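Local coordinates for protein octaprenyl Pyrophosphate Synthase (Helicobacter pylori, PDB 3TC1) that probably catalyses chain elongation with isopentenyl diphosphate to make the C40 prenyl chain of octaprenyl diphosphate, as a magnesium-dependent trans-prenyltransferase, at residues B[220-233]-B[242-254]. Residues are numbered along the deposited sequence; the frame is centred on the assembly and turned at random.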
loop_
_atom_site.group_PDB
_atom_site.type_symbol
_atom_site.label_atom_id
_atom_site.label_comp_id
_atom_site.label_asym_id
_atom_site.label_seq_id
_atom_site.Cartn_x
_atom_site.Cartn_y
_atom_site.Cartn_z
ATOM N N PHE B 220 -21.533 -6.750 -13.133
ATOM C CA PHE B 220 -21.316 -7.379 -14.440
ATOM C C PHE B 220 -20.758 -6.375 -15.452
ATOM O O PHE B 220 -19.903 -6.709 -16.279
ATOM C CB PHE B 220 -22.629 -7.979 -14.958
ATOM C CG PHE B 220 -22.440 -9.096 -15.956
ATOM C CD1 PHE B 220 -21.587 -10.163 -15.672
ATOM C CD2 PHE B 220 -23.133 -9.096 -17.162
ATOM C CE1 PHE B 220 -21.423 -11.211 -16.576
ATOM C CE2 PHE B 220 -22.978 -10.137 -18.072
ATOM C CZ PHE B 220 -22.118 -11.199 -17.779
ATOM N N LYS B 221 -21.258 -5.147 -15.374
ATOM C CA LYS B 221 -20.822 -4.060 -16.248
ATOM C C LYS B 221 -19.324 -3.812 -16.083
ATOM O O LYS B 221 -18.654 -3.352 -17.012
ATOM C CB LYS B 221 -21.607 -2.789 -15.903
ATOM C CG LYS B 221 -21.122 -1.523 -16.588
ATOM C CD LYS B 221 -21.994 -0.330 -16.207
ATOM C CE LYS B 221 -21.913 -0.028 -14.717
ATOM N NZ LYS B 221 -22.825 1.079 -14.322
ATOM N N GLU B 222 -18.807 -4.125 -14.898
ATOM C CA GLU B 222 -17.389 -3.942 -14.600
ATOM C C GLU B 222 -16.562 -5.211 -14.784
ATOM O O GLU B 222 -15.377 -5.224 -14.463
ATOM C CB GLU B 222 -17.203 -3.443 -13.166
ATOM C CG GLU B 222 -17.621 -2.008 -12.923
ATOM C CD GLU B 222 -17.266 -1.550 -11.521
ATOM O OE1 GLU B 222 -16.068 -1.602 -11.163
ATOM O OE2 GLU B 222 -18.183 -1.141 -10.776
ATOM N N GLY B 223 -17.186 -6.281 -15.269
ATOM C CA GLY B 223 -16.447 -7.512 -15.487
ATOM C C GLY B 223 -16.461 -8.536 -14.364
ATOM O O GLY B 223 -15.787 -9.563 -14.457
ATOM N N LYS B 224 -17.220 -8.278 -13.304
ATOM C CA LYS B 224 -17.286 -9.220 -12.189
ATOM C C LYS B 224 -18.461 -10.173 -12.357
ATOM O O LYS B 224 -19.608 -9.736 -12.333
ATOM C CB LYS B 224 -17.450 -8.474 -10.863
ATOM C CG LYS B 224 -16.288 -7.563 -10.497
ATOM C CD LYS B 224 -16.578 -6.825 -9.202
ATOM C CE LYS B 224 -15.473 -5.839 -8.867
ATOM N NZ LYS B 224 -15.823 -5.015 -7.677
ATOM N N THR B 225 -18.180 -11.464 -12.540
ATOM C CA THR B 225 -19.244 -12.453 -12.679
ATOM C C THR B 225 -19.561 -12.979 -11.280
ATOM O O THR B 225 -19.001 -13.986 -10.839
ATOM C CB THR B 225 -18.826 -13.631 -13.584
ATOM O OG1 THR B 225 -18.313 -13.128 -14.826
ATOM C CG2 THR B 225 -20.034 -14.515 -13.880
ATOM N N THR B 226 -20.459 -12.281 -10.589
ATOM C CA THR B 226 -20.846 -12.628 -9.225
ATOM C C THR B 226 -21.758 -13.852 -9.150
ATOM O O THR B 226 -22.229 -14.346 -10.173
ATOM C CB THR B 226 -21.524 -11.425 -8.535
ATOM O OG1 THR B 226 -22.679 -11.027 -9.282
ATOM C CG2 THR B 226 -20.559 -10.240 -8.479
ATOM N N LEU B 227 -22.009 -14.330 -7.932
ATOM C CA LEU B 227 -22.837 -15.524 -7.738
ATOM C C LEU B 227 -24.143 -15.553 -8.539
ATOM O O LEU B 227 -24.454 -16.553 -9.176
ATOM C CB LEU B 227 -23.132 -15.734 -6.244
ATOM C CG LEU B 227 -23.728 -17.107 -5.895
ATOM C CD1 LEU B 227 -22.852 -18.215 -6.480
ATOM C CD2 LEU B 227 -23.843 -17.256 -4.381
ATOM N N PRO B 228 -24.934 -14.464 -8.509
ATOM C CA PRO B 228 -26.182 -14.485 -9.277
ATOM C C PRO B 228 -25.950 -14.873 -10.741
ATOM O O PRO B 228 -26.692 -15.672 -11.305
ATOM C CB PRO B 228 -26.691 -13.051 -9.143
ATOM C CG PRO B 228 -26.196 -12.650 -7.786
ATOM C CD PRO B 228 -24.787 -13.196 -7.776
ATOM N N TYR B 229 -24.915 -14.299 -11.348
ATOM C CA TYR B 229 -24.593 -14.571 -12.749
ATOM C C TYR B 229 -24.086 -15.991 -12.945
ATOM O O TYR B 229 -24.368 -16.626 -13.962
ATOM C CB TYR B 229 -23.556 -13.553 -13.242
ATOM C CG TYR B 229 -24.120 -12.151 -13.326
ATOM C CD1 TYR B 229 -24.814 -11.722 -14.461
ATOM C CD2 TYR B 229 -24.005 -11.268 -12.251
ATOM C CE1 TYR B 229 -25.379 -10.447 -14.523
ATOM C CE2 TYR B 229 -24.572 -9.989 -12.303
ATOM C CZ TYR B 229 -25.254 -9.588 -13.441
ATOM O OH TYR B 229 -25.799 -8.325 -13.498
ATOM N N LEU B 230 -23.332 -16.489 -11.968
ATOM C CA LEU B 230 -22.811 -17.847 -12.029
ATOM C C LEU B 230 -23.963 -18.855 -11.956
ATOM O O LEU B 230 -24.039 -19.786 -12.756
ATOM C CB LEU B 230 -21.834 -18.079 -10.871
ATOM C CG LEU B 230 -20.524 -17.297 -11.028
ATOM C CD1 LEU B 230 -19.813 -17.160 -9.691
ATOM C CD2 LEU B 230 -19.653 -18.020 -12.061
ATOM N N LEU B 231 -24.854 -18.663 -10.989
ATOM C CA LEU B 231 -25.998 -19.560 -10.825
ATOM C C LEU B 231 -26.931 -19.480 -12.034
ATOM O O LEU B 231 -27.473 -20.491 -12.480
ATOM C CB LEU B 231 -26.758 -19.217 -9.539
ATOM C CG LEU B 231 -25.988 -19.432 -8.228
ATOM C CD1 LEU B 231 -26.842 -19.007 -7.046
ATOM C CD2 LEU B 231 -25.599 -20.903 -8.100
ATOM N N LEU B 232 -27.118 -18.274 -12.564
ATOM C CA LEU B 232 -27.972 -18.091 -13.738
ATOM C C LEU B 232 -27.384 -18.825 -14.938
ATOM O O LEU B 232 -28.079 -19.565 -15.629
ATOM C CB LEU B 232 -28.110 -16.600 -14.089
ATOM C CG LEU B 232 -28.928 -16.332 -15.365
ATOM C CD1 LEU B 232 -30.367 -16.827 -15.166
ATOM C CD2 LEU B 232 -28.920 -14.847 -15.695
ATOM N N TYR B 233 -26.094 -18.613 -15.176
ATOM C CA TYR B 233 -25.395 -19.236 -16.299
ATOM C C TYR B 233 -25.564 -20.756 -16.338
ATOM O O TYR B 233 -25.675 -21.350 -17.410
ATOM C CB TYR B 233 -23.899 -18.905 -16.238
ATOM C CG TYR B 233 -23.123 -19.472 -17.401
ATOM C CD1 TYR B 233 -23.182 -18.873 -18.659
ATOM C CD2 TYR B 233 -22.362 -20.630 -17.256
ATOM C CE1 TYR B 233 -22.504 -19.415 -19.744
ATOM C CE2 TYR B 233 -21.682 -21.181 -18.335
ATOM C CZ TYR B 233 -21.756 -20.566 -19.574
ATOM O OH TYR B 233 -21.074 -21.093 -20.640
ATOM N N GLY B 242 -25.194 -17.456 -24.611
ATOM C CA GLY B 242 -24.493 -16.629 -25.582
ATOM C C GLY B 242 -24.785 -15.158 -25.335
ATOM O O GLY B 242 -23.885 -14.312 -25.368
ATOM N N LEU B 243 -26.051 -14.845 -25.079
ATOM C CA LEU B 243 -26.444 -13.465 -24.822
ATOM C C LEU B 243 -25.798 -12.921 -23.549
ATOM O O LEU B 243 -25.264 -11.811 -23.541
ATOM C CB LEU B 243 -27.969 -13.347 -24.705
ATOM C CG LEU B 243 -28.810 -13.544 -25.972
ATOM C CD1 LEU B 243 -30.294 -13.343 -25.640
ATOM C CD2 LEU B 243 -28.368 -12.553 -27.040
ATOM N N LEU B 244 -25.854 -13.696 -22.470
ATOM C CA LEU B 244 -25.264 -13.253 -21.212
ATOM C C LEU B 244 -23.789 -12.933 -21.412
ATOM O O LEU B 244 -23.314 -11.884 -20.980
ATOM C CB LEU B 244 -25.426 -14.321 -20.127
ATOM C CG LEU B 244 -24.874 -13.925 -18.755
ATOM C CD1 LEU B 244 -25.607 -12.695 -18.235
ATOM C CD2 LEU B 244 -25.035 -15.096 -17.787
ATOM N N ILE B 245 -23.067 -13.831 -22.077
ATOM C CA ILE B 245 -21.650 -13.606 -22.327
ATOM C C ILE B 245 -21.437 -12.337 -23.159
ATOM O O ILE B 245 -20.526 -11.552 -22.891
ATOM C CB ILE B 245 -21.006 -14.816 -23.045
ATOM C CG1 ILE B 245 -20.980 -16.021 -22.099
ATOM C CG2 ILE B 245 -19.582 -14.463 -23.490
ATOM C CD1 ILE B 245 -20.401 -17.282 -22.708
ATOM N N SER B 246 -22.290 -12.127 -24.156
ATOM C CA SER B 246 -22.184 -10.948 -25.007
ATOM C C SER B 246 -22.457 -9.670 -24.210
ATOM O O SER B 246 -22.029 -8.586 -24.602
ATOM C CB SER B 246 -23.180 -11.031 -26.160
ATOM O OG SER B 246 -24.488 -10.716 -25.708
ATOM N N TYR B 247 -23.179 -9.787 -23.099
ATOM C CA TYR B 247 -23.469 -8.606 -22.296
ATOM C C TYR B 247 -22.370 -8.305 -21.281
ATOM O O TYR B 247 -22.432 -7.302 -20.571
ATOM C CB TYR B 247 -24.816 -8.753 -21.574
ATOM C CG TYR B 247 -26.001 -8.849 -22.511
ATOM C CD1 TYR B 247 -25.945 -8.305 -23.800
ATOM C CD2 TYR B 247 -27.188 -9.469 -22.108
ATOM C CE1 TYR B 247 -27.040 -8.377 -24.666
ATOM C CE2 TYR B 247 -28.286 -9.542 -22.962
ATOM C CZ TYR B 247 -28.206 -8.997 -24.239
ATOM O OH TYR B 247 -29.287 -9.082 -25.095
ATOM N N PHE B 248 -21.365 -9.172 -21.218
ATOM C CA PHE B 248 -20.247 -8.985 -20.293
ATOM C C PHE B 248 -19.644 -7.589 -20.503
ATOM O O PHE B 248 -19.353 -7.192 -21.633
ATOM C CB PHE B 248 -19.184 -10.062 -20.544
ATOM C CG PHE B 248 -18.011 -9.997 -19.602
ATOM C CD1 PHE B 248 -18.166 -10.291 -18.250
ATOM C CD2 PHE B 248 -16.746 -9.651 -20.072
ATOM C CE1 PHE B 248 -17.079 -10.242 -17.376
ATOM C CE2 PHE B 248 -15.644 -9.598 -19.202
ATOM C CZ PHE B 248 -15.812 -9.895 -17.856
ATOM N N LYS B 249 -19.474 -6.854 -19.405
ATOM C CA LYS B 249 -18.916 -5.501 -19.424
ATOM C C LYS B 249 -19.669 -4.478 -20.267
ATOM O O LYS B 249 -19.149 -3.391 -20.538
ATOM C CB LYS B 249 -17.447 -5.523 -19.858
ATOM C CG LYS B 249 -16.500 -5.892 -18.732
ATOM C CD LYS B 249 -15.046 -5.849 -19.171
ATOM C CE LYS B 249 -14.129 -6.201 -18.003
ATOM N NZ LYS B 249 -12.694 -6.151 -18.376
ATOM N N GLN B 250 -20.884 -4.814 -20.683
ATOM C CA GLN B 250 -21.687 -3.884 -21.464
ATOM C C GLN B 250 -22.535 -3.048 -20.508
ATOM O O GLN B 250 -22.772 -3.448 -19.367
ATOM C CB GLN B 250 -22.547 -4.645 -22.470
ATOM C CG GLN B 250 -21.694 -5.436 -23.446
ATOM C CD GLN B 250 -20.475 -4.649 -23.905
ATOM O OE1 GLN B 250 -20.593 -3.525 -24.398
ATOM N NE2 GLN B 250 -19.293 -5.236 -23.740
ATOM N N ASP B 251 -23.002 -1.896 -20.972
ATOM C CA ASP B 251 -23.748 -0.988 -20.105
ATOM C C ASP B 251 -24.988 -0.384 -20.763
ATOM O O ASP B 251 -24.881 0.549 -21.558
ATOM C CB ASP B 251 -22.773 0.113 -19.650
ATOM C CG ASP B 251 -23.426 1.181 -18.788
ATOM O OD1 ASP B 251 -24.479 0.917 -18.173
ATOM O OD2 ASP B 251 -22.858 2.292 -18.712
ATOM N N SER B 252 -26.162 -0.922 -20.433
ATOM C CA SER B 252 -27.411 -0.415 -20.992
ATOM C C SER B 252 -28.621 -0.833 -20.161
ATOM O O SER B 252 -28.606 -1.866 -19.490
ATOM C CB SER B 252 -27.596 -0.899 -22.437
ATOM O OG SER B 252 -28.133 -2.206 -22.485
ATOM N N HIS B 253 -29.670 -0.019 -20.221
ATOM C CA HIS B 253 -30.906 -0.270 -19.487
ATOM C C HIS B 253 -31.562 -1.575 -19.923
ATOM O O HIS B 253 -32.146 -2.294 -19.110
ATOM C CB HIS B 253 -31.887 0.888 -19.714
ATOM C CG HIS B 253 -33.258 0.646 -19.156
ATOM N ND1 HIS B 253 -33.521 0.611 -17.803
ATOM C CD2 HIS B 253 -34.444 0.419 -19.772
ATOM C CE1 HIS B 253 -34.806 0.374 -17.610
ATOM N NE2 HIS B 253 -35.389 0.253 -18.789
ATOM N N GLU B 254 -31.468 -1.872 -21.214
ATOM C CA GLU B 254 -32.081 -3.069 -21.766
ATOM C C GLU B 254 -31.408 -4.343 -21.267
ATOM O O GLU B 254 -32.070 -5.357 -21.030
ATOM C CB GLU B 254 -32.060 -3.007 -23.298
ATOM C CG GLU B 254 -32.916 -1.876 -23.910
ATOM C CD GLU B 254 -32.404 -0.465 -23.591
ATOM O OE1 GLU B 254 -31.179 -0.229 -23.690
ATOM O OE2 GLU B 254 -33.235 0.414 -23.260
HETATM O O HOH W 1 -22.587 3.417 -16.428
#
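Phe220 lays its ring against the last turn of helix 238-246 and the type II beta turn, Tyr247 to Gln250, that follows it. With CG anti to the backbone N (chi1 -156°), Phe220 CE2 comes edge-on to Leu244 O at 3.4 Å. Phe248 turns an edge toward the Phe220 face in an offset edge-to-face pair, planes at 76°, while Phe248 CE1 reaches Gly223 O at 3.3 Å. On the backbone, Phe220 O accepts from Lys249 N (3.2 Å, N-H...O angle 141°) and, from the opposite face of the carbonyl plane, from Gly223 N. In the all-helical polyprenyl synthetase fold, this joins the loop after helix 182-205, where the side chain of Glu222 is about 8 Å from a bound magnesium ion, to the C-terminal end of helix 238-246 and the turn that leads on to helix 253-265. Leu244 CD1 sits at the edge of the Tyr229 ring, 4.0 Å from Tyr229 CD1. At the outer end Lys221 runs alongside Asp251: Lys221 CB lies 3.7 Å from Gln250 O, CG nears Asp251 CB, and Lys221 CD is 3.3 Å from Asp251 CG. Lys221 NZ and Asp251 OD1 stay 4.2 Å apart, too far for a salt bridge, and a water accepts from Lys221 NZ and donates to Asp251 OD2.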